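Local coordinates for protein IclR family transcriptional regulator (Brucella abortus, PDB 5WHM) that acts as an IclR-type transcriptional repressor, pairing a DNA-binding helix-turn-helix domain with a C-terminal domain that probably senses a small effector, at residues L107-A115 against D250-M258; S157-A165 against N217-H225. All coordinates share one frame; numbering follows the deposited sequence.

Contact 1: L107-A115 against D250-M258; sequences LMQVLADYA and DIGPRLIEM
Arg254 lays its guanidinium flat on one face of the Tyr114 ring, the planes 8° apart, with Arg254 CZ 3.3 Å from the centroid of that ring: a parallel cation-pi stack linking two antiparallel helices. Arg254 reaches it through a bend at chi3 (105°), which turns the end of the chain over the ring. At the ring edge the carboxylate of Asp250 stands steeply to the ring plane; Tyr114 OH lies only 2.4 Å from Asp250 OD2, a modelled hydrogen bond too short for its length to be trusted. The other oxygen is used within the same helix, where Arg254 NH1 forms a salt bridge with Asp250 OD1 (3.0 Å) on its syn lone pair.

Apolar contacts fill the rest. Ile251 CD1 touches Ala115 CB at 3.7 Å and also meets the edge of the tyrosine ring. Leu111, its CG anti to the backbone N (chi1 178°), sends CD2 to Leu255 CD1 at 3.9 Å and to the selenium of Met258. That selenomethionine side chain reaches across to Leu107 and Met108, its SE 3.7 Å from Met108 CA. The sheet closes the inner side: Phe233 meets Leu255 and Met258, Cys235 meets Ile251 and Ala115, and Val119 meets Met108 and Leu111.

The helices thus share a greasy seam against the sheet, while towards solvent the Asp250 salt bridge probably offsets part of the arginine's charge and, with the stack, limits rotation of its guanidinium.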
ATOM      1  N   LEU C 107     -20.569  -9.300   6.346  1.00 37.01           N
ATOM      2  CA  LEU C 107     -20.602 -10.455   7.240  1.00 41.65           C
ATOM      3  C   LEU C 107     -19.611 -10.287   8.385  1.00 38.56           C
ATOM      4  O   LEU C 107     -19.877 -10.703   9.521  1.00 39.17           O
ATOM      5  CB  LEU C 107     -20.304 -11.737   6.454  1.00 39.51           C
ATOM      6  CG  LEU C 107     -21.373 -12.119   5.432  1.00 41.41           C
ATOM      7  CD1 LEU C 107     -20.874 -13.240   4.550  1.00 39.07           C
ATOM      8  CD2 LEU C 107     -22.645 -12.544   6.155  1.00 48.57           C
HETATM    9  N   MSE C 108     -18.458  -9.700   8.106  1.00 36.31           N
HETATM   10  CA  MSE C 108     -17.468  -9.479   9.156  1.00 41.86           C
HETATM   11  C   MSE C 108     -17.977  -8.449  10.158  1.00 42.74           C
HETATM   12  O   MSE C 108     -17.685  -8.520  11.356  1.00 39.32           O
HETATM   13  CB  MSE C 108     -16.133  -9.017   8.545  1.00 36.88           C
HETATM   14  CG  MSE C 108     -15.407 -10.121   7.793  1.00 35.30           C
HETATM   15 SE   MSE C 108     -14.041  -9.420   6.513  0.80 39.57          SE
HETATM   16  CE  MSE C 108     -12.878  -8.447   7.734  1.00 33.27           C
ATOM     17  N   GLN C 109     -18.724  -7.468   9.645  1.00 36.59           N
ATOM     18  CA  GLN C 109     -19.278  -6.441  10.520  1.00 40.32           C
ATOM     19  C   GLN C 109     -20.274  -7.038  11.511  1.00 39.62           C
ATOM     20  O   GLN C 109     -20.232  -6.720  12.706  1.00 42.14           O
ATOM     21  CB  GLN C 109     -19.923  -5.339   9.679  1.00 44.45           C
ATOM     22  CG  GLN C 109     -20.433  -4.151  10.484  1.00 47.72           C
ATOM     23  CD  GLN C 109     -19.309  -3.376  11.136  1.00 47.07           C
ATOM     24  OE1 GLN C 109     -18.539  -2.712  10.460  1.00 49.90           O
ATOM     25  NE2 GLN C 109     -19.212  -3.462  12.456  1.00 49.58           N
ATOM     26  N   VAL C 110     -21.150  -7.936  11.042  1.00 38.65           N
ATOM     27  CA  VAL C 110     -22.105  -8.612  11.924  1.00 46.37           C
ATOM     28  C   VAL C 110     -21.382  -9.378  13.027  1.00 43.84           C
ATOM     29  O   VAL C 110     -21.772  -9.323  14.200  1.00 46.31           O
ATOM     30  CB  VAL C 110     -23.025  -9.538  11.100  1.00 48.99           C
ATOM     31  CG1 VAL C 110     -23.877 -10.438  12.019  1.00 53.63           C
ATOM     32  CG2 VAL C 110     -23.908  -8.712  10.168  1.00 49.54           C
ATOM     33  N   LEU C 111     -20.319 -10.104  12.676  1.00 40.58           N
ATOM     34  CA  LEU C 111     -19.593 -10.857  13.695  1.00 39.20           C
ATOM     35  C   LEU C 111     -18.862  -9.924  14.651  1.00 35.94           C
ATOM     36  O   LEU C 111     -18.897 -10.122  15.873  1.00 38.83           O
ATOM     37  CB  LEU C 111     -18.616 -11.827  13.046  1.00 37.62           C
ATOM     38  CG  LEU C 111     -17.783 -12.619  14.069  1.00 40.01           C
ATOM     39  CD1 LEU C 111     -18.695 -13.405  15.066  1.00 38.77           C
ATOM     40  CD2 LEU C 111     -16.812 -13.538  13.392  1.00 41.46           C
ATOM     41  N   ALA C 112     -18.182  -8.903  14.104  1.00 34.68           N
ATOM     42  CA  ALA C 112     -17.498  -7.920  14.942  1.00 35.53           C
ATOM     43  C   ALA C 112     -18.469  -7.229  15.903  1.00 40.00           C
ATOM     44  O   ALA C 112     -18.135  -7.018  17.071  1.00 41.90           O
ATOM     45  CB  ALA C 112     -16.765  -6.886  14.065  1.00 31.84           C
ATOM     46  N   ASP C 113     -19.670  -6.860  15.428  1.00 39.26           N
ATOM     47  CA  ASP C 113     -20.651  -6.217  16.299  1.00 45.84           C
ATOM     48  C   ASP C 113     -21.097  -7.174  17.396  1.00 50.68           C
ATOM     49  O   ASP C 113     -21.162  -6.800  18.570  1.00 52.88           O
ATOM     50  CB  ASP C 113     -21.877  -5.745  15.508  1.00 47.59           C
ATOM     51  CG  ASP C 113     -21.585  -4.546  14.587  1.00 50.89           C
ATOM     52  OD1 ASP C 113     -20.495  -3.910  14.676  1.00 48.02           O
ATOM     53  OD2 ASP C 113     -22.473  -4.261  13.749  1.00 50.78           O
ATOM     54  N   TYR C 114     -21.405  -8.421  17.023  1.00 50.27           N
ATOM     55  CA  TYR C 114     -21.808  -9.415  18.013  1.00 48.64           C
ATOM     56  C   TYR C 114     -20.711  -9.665  19.038  1.00 48.87           C
ATOM     57  O   TYR C 114     -20.984  -9.762  20.241  1.00 50.21           O
ATOM     58  CB  TYR C 114     -22.181 -10.730  17.340  1.00 48.75           C
ATOM     59  CG  TYR C 114     -22.326 -11.826  18.369  1.00 55.01           C
ATOM     60  CD1 TYR C 114     -23.440 -11.864  19.209  1.00 54.86           C
ATOM     61  CD2 TYR C 114     -21.328 -12.783  18.550  1.00 50.92           C
ATOM     62  CE1 TYR C 114     -23.575 -12.854  20.179  1.00 58.73           C
ATOM     63  CE2 TYR C 114     -21.452 -13.774  19.527  1.00 54.39           C
ATOM     64  CZ  TYR C 114     -22.580 -13.799  20.326  1.00 56.25           C
ATOM     65  OH  TYR C 114     -22.701 -14.769  21.276  1.00 54.02           O
ATOM     66  N   ALA C 115     -19.465  -9.789  18.585  1.00 48.03           N
ATOM     67  CA  ALA C 115     -18.379 -10.184  19.472  1.00 48.39           C
ATOM     68  C   ALA C 115     -17.743  -9.008  20.191  1.00 50.98           C
ATOM     69  O   ALA C 115     -16.896  -9.233  21.073  1.00 43.76           O
ATOM     70  CB  ALA C 115     -17.290 -10.930  18.688  1.00 46.08           C
ATOM     71  N   ASP C 250     -18.347 -20.296  21.085  1.00 45.01           N
ATOM     72  CA  ASP C 250     -19.232 -19.272  20.538  1.00 48.02           C
ATOM     73  C   ASP C 250     -18.590 -18.630  19.305  1.00 44.42           C
ATOM     74  O   ASP C 250     -19.080 -18.790  18.183  1.00 42.47           O
ATOM     75  CB  ASP C 250     -19.558 -18.224  21.627  1.00 53.14           C
ATOM     76  CG  ASP C 250     -20.615 -17.185  21.182  1.00 63.02           C
ATOM     77  OD1 ASP C 250     -21.278 -17.399  20.143  1.00 66.05           O
ATOM     78  OD2 ASP C 250     -20.801 -16.157  21.884  1.00 62.71           O
ATOM     79  N   ILE C 251     -17.485 -17.914  19.480  1.00 43.46           N
ATOM     80  CA  ILE C 251     -16.947 -17.133  18.356  1.00 36.00           C
ATOM     81  C   ILE C 251     -16.411 -18.053  17.256  1.00 37.69           C
ATOM     82  O   ILE C 251     -16.642 -17.824  16.055  1.00 40.21           O
ATOM     83  CB  ILE C 251     -15.869 -16.151  18.842  1.00 35.10           C
ATOM     84  CG1 ILE C 251     -16.437 -15.183  19.888  1.00 35.20           C
ATOM     85  CG2 ILE C 251     -15.306 -15.311  17.637  1.00 34.57           C
ATOM     86  CD1 ILE C 251     -17.744 -14.547  19.489  1.00 37.48           C
ATOM     87  N   GLY C 252     -15.650 -19.075  17.635  1.00 36.63           N
ATOM     88  CA  GLY C 252     -15.069 -19.978  16.666  1.00 36.79           C
ATOM     89  C   GLY C 252     -16.101 -20.593  15.733  1.00 40.48           C
ATOM     90  O   GLY C 252     -15.990 -20.480  14.503  1.00 38.40           O
ATOM     91  N   PRO C 253     -17.125 -21.267  16.302  1.00 41.84           N
ATOM     92  CA  PRO C 253     -18.230 -21.775  15.463  1.00 41.83           C
ATOM     93  C   PRO C 253     -18.908 -20.702  14.614  1.00 41.30           C
ATOM     94  O   PRO C 253     -19.169 -20.934  13.425  1.00 46.02           O
ATOM     95  CB  PRO C 253     -19.184 -22.396  16.502  1.00 46.34           C
ATOM     96  CG  PRO C 253     -18.253 -22.903  17.561  1.00 48.61           C
ATOM     97  CD  PRO C 253     -17.181 -21.842  17.669  1.00 42.14           C
ATOM     98  N   ARG C 254     -19.182 -19.524  15.173  1.00 40.79           N
ATOM     99  CA  ARG C 254     -19.728 -18.439  14.353  1.00 40.98           C
ATOM    100  C   ARG C 254     -18.774 -18.035  13.237  1.00 37.91           C
ATOM    101  O   ARG C 254     -19.210 -17.680  12.137  1.00 38.20           O
ATOM    102  CB  ARG C 254     -20.044 -17.223  15.216  1.00 45.18           C
ATOM    103  CG  ARG C 254     -21.158 -17.446  16.183  1.00 58.50           C
ATOM    104  CD  ARG C 254     -21.195 -16.313  17.168  1.00 65.74           C
ATOM    105  NE  ARG C 254     -22.299 -15.422  16.877  1.00 71.57           N
ATOM    106  CZ  ARG C 254     -23.438 -15.416  17.554  1.00 68.23           C
ATOM    107  NH1 ARG C 254     -23.607 -16.237  18.577  1.00 70.51           N
ATOM    108  NH2 ARG C 254     -24.394 -14.574  17.212  1.00 64.72           N
ATOM    109  N   LEU C 255     -17.473 -18.052  13.507  1.00 36.07           N
ATOM    110  CA  LEU C 255     -16.531 -17.651  12.460  1.00 34.48           C
ATOM    111  C   LEU C 255     -16.511 -18.687  11.344  1.00 35.39           C
ATOM    112  O   LEU C 255     -16.403 -18.335  10.159  1.00 35.06           O
ATOM    113  CB  LEU C 255     -15.138 -17.442  13.064  1.00 32.86           C
ATOM    114  CG  LEU C 255     -13.977 -16.985  12.175  1.00 35.19           C
ATOM    115  CD1 LEU C 255     -14.303 -15.675  11.400  1.00 34.65           C
ATOM    116  CD2 LEU C 255     -12.729 -16.806  13.033  1.00 34.26           C
ATOM    117  N   ILE C 256     -16.625 -19.974  11.711  1.00 36.87           N
ATOM    118  CA  ILE C 256     -16.678 -21.046  10.720  1.00 40.31           C
ATOM    119  C   ILE C 256     -17.898 -20.886   9.828  1.00 46.55           C
ATOM    120  O   ILE C 256     -17.824 -21.078   8.609  1.00 46.10           O
ATOM    121  CB  ILE C 256     -16.677 -22.418  11.411  1.00 44.46           C
ATOM    122  CG1 ILE C 256     -15.313 -22.706  12.048  1.00 38.95           C
ATOM    123  CG2 ILE C 256     -17.116 -23.554  10.432  1.00 42.89           C
ATOM    124  CD1 ILE C 256     -15.384 -23.964  13.005  1.00 41.04           C
ATOM    125  N   GLU C 257     -19.046 -20.552  10.424  1.00 49.16           N
ATOM    126  CA  GLU C 257     -20.255 -20.345   9.638  1.00 48.91           C
ATOM    127  C   GLU C 257     -20.118 -19.124   8.732  1.00 41.50           C
ATOM    128  O   GLU C 257     -20.583 -19.145   7.589  1.00 46.73           O
ATOM    129  CB  GLU C 257     -21.463 -20.197  10.565  1.00 52.46           C
ATOM    130  CG  GLU C 257     -22.775 -19.930   9.846  1.00 64.41           C
ATOM    131  CD  GLU C 257     -23.189 -21.046   8.883  1.00 77.93           C
ATOM    132  OE1 GLU C 257     -22.682 -22.190   9.009  1.00 82.21           O
ATOM    133  OE2 GLU C 257     -24.036 -20.774   7.997  1.00 84.38           O
HETATM  134  N   MSE C 258     -19.495 -18.064   9.230  1.00 39.21           N
HETATM  135  CA  MSE C 258     -19.254 -16.843   8.422  1.00 37.90           C
HETATM  136  C   MSE C 258     -18.409 -17.160   7.198  1.00 41.39           C
HETATM  137  O   MSE C 258     -18.744 -16.766   6.083  1.00 38.42           O
HETATM  138  CB  MSE C 258     -18.571 -15.751   9.251  1.00 35.99           C
HETATM  139  CG  MSE C 258     -18.509 -14.339   8.516  1.00 35.35           C
HETATM  140 SE   MSE C 258     -17.207 -13.205   9.406  0.63 38.10          SE
HETATM  141  CE  MSE C 258     -15.546 -13.917   8.651  1.00 37.50           C
TER

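Contact 2: S157-A165 against N217-H225; sequences SVGRACLAA and NSVAVPLVH. With ACY (acetic acid), chain J.
Helix-on-sheet packing through small side chains joins residues 157-165 to strand 217-225, on the face of the central antiparallel sheet away from Val219 and Val221. The short segments run in nearly the same direction, 28° apart, and their axes approach to 6.9 Å. Such closeness rests on alanines: Ala161 CB meets Ala220 CB at 3.9 Å and, at a similar distance, the CD edge of the Pro222 ring. One turn on, Ala165 CB sits against CB and CG of that ring, 3.7 Å from Pro222 CB. Phe200 of helix 186-203 also touches this proline.

The C-terminal domain is of the GAF-like kind that in IclR relatives binds effectors, so the acetic acid at the helix N-terminus, probably from the crystallisation liquor, may mark part of such a pocket. Ser157 N gives a nearly straight bond to ACY OXT (2.8 Å, 165°), while Val158 N reaches ACY O at 3.2 Å. With OG turned between backbone N and carbonyl carbon (chi1 86°), Ser157 brings its hydroxyl to both the ligand and Ser218: Ser157 OG donates to ACY O at 2.7 Å, and Ser218 OG, rising from the strand, stands 2.7 Å from Ser157 OG. Asn234 of strand 229-238 supplies another bond to the bound acid.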
ATOM      1  N   SER C 157      -3.134 -16.598  15.481  1.00 36.51           N
ATOM      2  CA  SER C 157      -4.207 -17.454  15.003  1.00 36.67           C
ATOM      3  C   SER C 157      -4.282 -17.445  13.472  1.00 34.92           C
ATOM      4  O   SER C 157      -4.497 -18.497  12.848  1.00 34.87           O
ATOM      5  CB  SER C 157      -5.533 -17.044  15.658  1.00 34.41           C
ATOM      6  OG  SER C 157      -6.196 -16.006  14.965  1.00 33.96           O
ATOM      7  N   VAL C 158      -4.081 -16.278  12.844  1.00 30.49           N
ATOM      8  CA  VAL C 158      -4.197 -16.222  11.388  1.00 32.66           C
ATOM      9  C   VAL C 158      -3.102 -17.053  10.726  1.00 33.54           C
ATOM     10  O   VAL C 158      -3.368 -17.767   9.753  1.00 31.76           O
ATOM     11  CB  VAL C 158      -4.185 -14.771  10.870  1.00 35.81           C
ATOM     12  CG1 VAL C 158      -5.562 -14.167  11.014  1.00 39.69           C
ATOM     13  CG2 VAL C 158      -3.125 -13.913  11.580  1.00 36.89           C
ATOM     14  N   GLY C 159      -1.868 -16.977  11.239  1.00 34.37           N
ATOM     15  CA  GLY C 159      -0.779 -17.766  10.661  1.00 35.51           C
ATOM     16  C   GLY C 159      -0.978 -19.262  10.822  1.00 37.52           C
ATOM     17  O   GLY C 159      -0.651 -20.047   9.922  1.00 35.66           O
ATOM     18  N   ARG C 160      -1.489 -19.682  11.985  1.00 34.16           N
ATOM     19  CA  ARG C 160      -1.723 -21.096  12.250  1.00 37.85           C
ATOM     20  C   ARG C 160      -2.783 -21.665  11.318  1.00 40.76           C
ATOM     21  O   ARG C 160      -2.618 -22.755  10.756  1.00 33.70           O
ATOM     22  CB  ARG C 160      -2.138 -21.277  13.715  1.00 37.41           C
ATOM     23  CG  ARG C 160      -0.961 -21.081  14.670  1.00 41.06           C
ATOM     24  CD  ARG C 160      -1.374 -20.790  16.088  1.00 40.81           C
ATOM     25  NE  ARG C 160      -0.227 -20.838  16.988  1.00 43.92           N
ATOM     26  CZ  ARG C 160      -0.311 -20.783  18.314  1.00 44.53           C
ATOM     27  NH1 ARG C 160      -1.502 -20.670  18.906  1.00 40.90           N
ATOM     28  NH2 ARG C 160       0.793 -20.843  19.044  1.00 45.37           N
ATOM     29  N   ALA C 161      -3.885 -20.939  11.149  1.00 30.83           N
ATOM     30  CA  ALA C 161      -4.934 -21.395  10.250  1.00 35.73           C
ATOM     31  C   ALA C 161      -4.415 -21.462   8.825  1.00 33.01           C
ATOM     32  O   ALA C 161      -4.781 -22.362   8.066  1.00 32.32           O
ATOM     33  CB  ALA C 161      -6.139 -20.443  10.324  1.00 34.21           C
ATOM     34  N   CYS C 162      -3.565 -20.503   8.443  1.00 31.80           N
ATOM     35  CA  CYS C 162      -2.975 -20.538   7.108  1.00 33.77           C
ATOM     36  C   CYS C 162      -2.128 -21.791   6.946  1.00 43.07           C
ATOM     37  O   CYS C 162      -2.245 -22.508   5.945  1.00 35.95           O
ATOM     38  CB  CYS C 162      -2.137 -19.291   6.878  1.00 32.77           C
ATOM     39  SG  CYS C 162      -1.437 -19.189   5.185  1.00 42.42           S
ATOM     40  N   LEU C 163      -1.287 -22.085   7.951  1.00 34.98           N
ATOM     41  CA  LEU C 163      -0.438 -23.274   7.871  1.00 38.92           C
ATOM     42  C   LEU C 163      -1.265 -24.545   7.835  1.00 40.73           C
ATOM     43  O   LEU C 163      -0.880 -25.510   7.161  1.00 42.08           O
ATOM     44  CB  LEU C 163       0.538 -23.318   9.042  1.00 37.91           C
ATOM     45  CG  LEU C 163       1.729 -22.363   8.928  1.00 42.91           C
ATOM     46  CD1 LEU C 163       2.422 -22.191  10.281  1.00 45.22           C
ATOM     47  CD2 LEU C 163       2.735 -22.806   7.844  1.00 43.91           C
ATOM     48  N   ALA C 164      -2.410 -24.557   8.531  1.00 39.68           N
ATOM     49  CA  ALA C 164      -3.215 -25.770   8.635  1.00 41.62           C
ATOM     50  C   ALA C 164      -3.949 -26.082   7.339  1.00 41.90           C
ATOM     51  O   ALA C 164      -4.252 -27.247   7.082  1.00 44.33           O
ATOM     52  CB  ALA C 164      -4.231 -25.637   9.775  1.00 39.34           C
ATOM     53  N   ALA C 165      -4.327 -25.049   6.570  1.00 37.74           N
ATOM     54  CA  ALA C 165      -5.054 -25.202   5.308  1.00 43.29           C
ATOM     55  C   ALA C 165      -4.138 -25.533   4.148  1.00 50.68           C
ATOM     56  O   ALA C 165      -4.621 -25.852   3.056  1.00 53.59           O
ATOM     57  CB  ALA C 165      -5.822 -23.914   4.961  1.00 38.91           C
ATOM     58  N   ASN C 217      -6.298 -12.563  22.741  1.00 41.39           N
ATOM     59  CA  ASN C 217      -6.742 -13.888  22.324  1.00 40.90           C
ATOM     60  C   ASN C 217      -7.482 -13.766  21.001  1.00 40.44           C
ATOM     61  O   ASN C 217      -8.143 -12.758  20.739  1.00 39.78           O
ATOM     62  CB  ASN C 217      -7.677 -14.533  23.323  1.00 39.83           C
ATOM     63  CG  ASN C 217      -7.035 -14.763  24.664  1.00 44.93           C
ATOM     64  OD1 ASN C 217      -5.815 -14.751  24.801  1.00 44.16           O
ATOM     65  ND2 ASN C 217      -7.864 -15.001  25.667  1.00 46.22           N
ATOM     66  N   SER C 218      -7.415 -14.822  20.195  1.00 35.06           N
ATOM     67  CA  SER C 218      -7.994 -14.740  18.870  1.00 30.09           C
ATOM     68  C   SER C 218      -8.205 -16.140  18.314  1.00 34.93           C
ATOM     69  O   SER C 218      -7.570 -17.112  18.757  1.00 35.48           O
ATOM     70  CB  SER C 218      -7.065 -13.898  17.964  1.00 43.27           C
ATOM     71  OG  SER C 218      -7.274 -14.181  16.602  1.00 47.50           O
ATOM     72  N   VAL C 219      -9.152 -16.244  17.387  1.00 31.81           N
ATOM     73  CA  VAL C 219      -9.479 -17.512  16.734  1.00 29.13           C
ATOM     74  C   VAL C 219      -9.510 -17.217  15.246  1.00 32.29           C
ATOM     75  O   VAL C 219      -9.905 -16.123  14.845  1.00 28.46           O
ATOM     76  CB  VAL C 219     -10.837 -18.081  17.210  1.00 34.79           C
ATOM     77  CG1 VAL C 219     -11.971 -17.082  16.968  1.00 31.71           C
ATOM     78  CG2 VAL C 219     -11.165 -19.439  16.557  1.00 33.99           C
ATOM     79  N   ALA C 220      -9.092 -18.177  14.423  1.00 31.99           N
ATOM     80  CA  ALA C 220      -9.023 -17.925  12.982  1.00 29.57           C
ATOM     81  C   ALA C 220      -9.494 -19.147  12.214  1.00 32.65           C
ATOM     82  O   ALA C 220      -9.375 -20.292  12.689  1.00 32.54           O
ATOM     83  CB  ALA C 220      -7.594 -17.550  12.521  1.00 27.37           C
ATOM     84  N   VAL C 221     -10.044 -18.891  11.031  1.00 28.72           N
ATOM     85  CA  VAL C 221     -10.598 -19.937  10.167  1.00 31.09           C
ATOM     86  C   VAL C 221     -10.131 -19.669   8.744  1.00 33.03           C
ATOM     87  O   VAL C 221     -10.338 -18.552   8.234  1.00 30.31           O
ATOM     88  CB  VAL C 221     -12.133 -19.966  10.221  1.00 33.36           C
ATOM     89  CG1 VAL C 221     -12.697 -20.884   9.141  1.00 32.89           C
ATOM     90  CG2 VAL C 221     -12.625 -20.408  11.614  1.00 33.69           C
ATOM     91  N   PRO C 222      -9.513 -20.628   8.062  1.00 32.73           N
ATOM     92  CA  PRO C 222      -9.017 -20.367   6.707  1.00 32.10           C
ATOM     93  C   PRO C 222     -10.078 -20.670   5.654  1.00 36.88           C
ATOM     94  O   PRO C 222     -11.065 -21.363   5.898  1.00 35.42           O
ATOM     95  CB  PRO C 222      -7.832 -21.335   6.592  1.00 31.32           C
ATOM     96  CG  PRO C 222      -8.323 -22.567   7.401  1.00 33.35           C
ATOM     97  CD  PRO C 222      -9.211 -22.005   8.508  1.00 29.50           C
ATOM     98  N   LEU C 223      -9.867 -20.118   4.466  1.00 33.09           N
ATOM     99  CA  LEU C 223     -10.727 -20.391   3.322  1.00 31.86           C
ATOM    100  C   LEU C 223      -9.846 -20.550   2.089  1.00 36.65           C
ATOM    101  O   LEU C 223      -9.067 -19.649   1.773  1.00 44.70           O
ATOM    102  CB  LEU C 223     -11.725 -19.249   3.121  1.00 42.65           C
ATOM    103  CG  LEU C 223     -12.461 -19.202   1.787  1.00 47.88           C
ATOM    104  CD1 LEU C 223     -13.411 -20.387   1.708  1.00 52.15           C
ATOM    105  CD2 LEU C 223     -13.201 -17.902   1.677  1.00 48.67           C
ATOM    106  N   VAL C 224      -9.962 -21.673   1.393  1.00 38.90           N
ATOM    107  CA  VAL C 224      -9.191 -21.900   0.178  1.00 48.74           C
ATOM    108  C   VAL C 224      -9.963 -21.295  -0.988  1.00 50.31           C
ATOM    109  O   VAL C 224     -11.085 -21.714  -1.273  1.00 53.40           O
ATOM    110  CB  VAL C 224      -8.923 -23.396  -0.051  1.00 52.85           C
ATOM    111  CG1 VAL C 224      -8.211 -23.595  -1.384  1.00 57.14           C
ATOM    112  CG2 VAL C 224      -8.083 -23.979   1.080  1.00 50.07           C
ATOM    113  N   HIS C 225      -9.378 -20.292  -1.649  1.00 52.30           N
ATOM    114  CA  HIS C 225     -10.041 -19.592  -2.746  1.00 56.61           C
ATOM    115  C   HIS C 225      -9.246 -19.791  -4.031  1.00 55.42           C
ATOM    116  O   HIS C 225      -8.019 -19.651  -4.033  1.00 49.23           O
ATOM    117  CB  HIS C 225     -10.200 -18.101  -2.439  1.00 65.19           C
ATOM    118  CG  HIS C 225     -11.191 -17.405  -3.322  1.00 79.40           C
ATOM    119  ND1 HIS C 225     -11.719 -17.989  -4.456  1.00 85.12           N
ATOM    120  CD2 HIS C 225     -11.764 -16.183  -3.229  1.00 81.93           C
ATOM    121  CE1 HIS C 225     -12.559 -17.147  -5.034  1.00 86.65           C
ATOM    122  NE2 HIS C 225     -12.601 -16.041  -4.311  1.00 84.46           N
TER
HETATM  123  C   ACY J 302      -4.080 -13.430  15.911  1.00 38.54           C
HETATM  124  O   ACY J 302      -4.592 -13.890  14.857  1.00 40.29           O
HETATM  125  OXT ACY J 302      -3.521 -14.136  16.796  1.00 36.10           O
HETATM  126  CH3 ACY J 302      -4.132 -11.943  16.129  1.00 35.90           C

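Overall arrangement
Contacts 1 and 2 occupy opposite faces of one six-stranded antiparallel sheet in the C-terminal IclR domain, their centres about 14 Å apart. Along the chain, 107-115 comes first, then 157-165, 217-225 and finally 250-258, so contact 1 joins the outer pair and brackets contact 2. Strand 216-225 is the shared wall: Ser218, Ala220 and Pro222 serve contact 2, whereas Val219 and Val221 turn to the other side and pack on Ile251, Leu255 and Ile256. Leu255 CD2 lies 3.4 Å from Val219 O. Helix 250-258 thus backs the strand whose other face borders the bound acid, and 107-115 extends the layer over strands 118-125 and 128-135, consistent with a sensor domain built around its sheet.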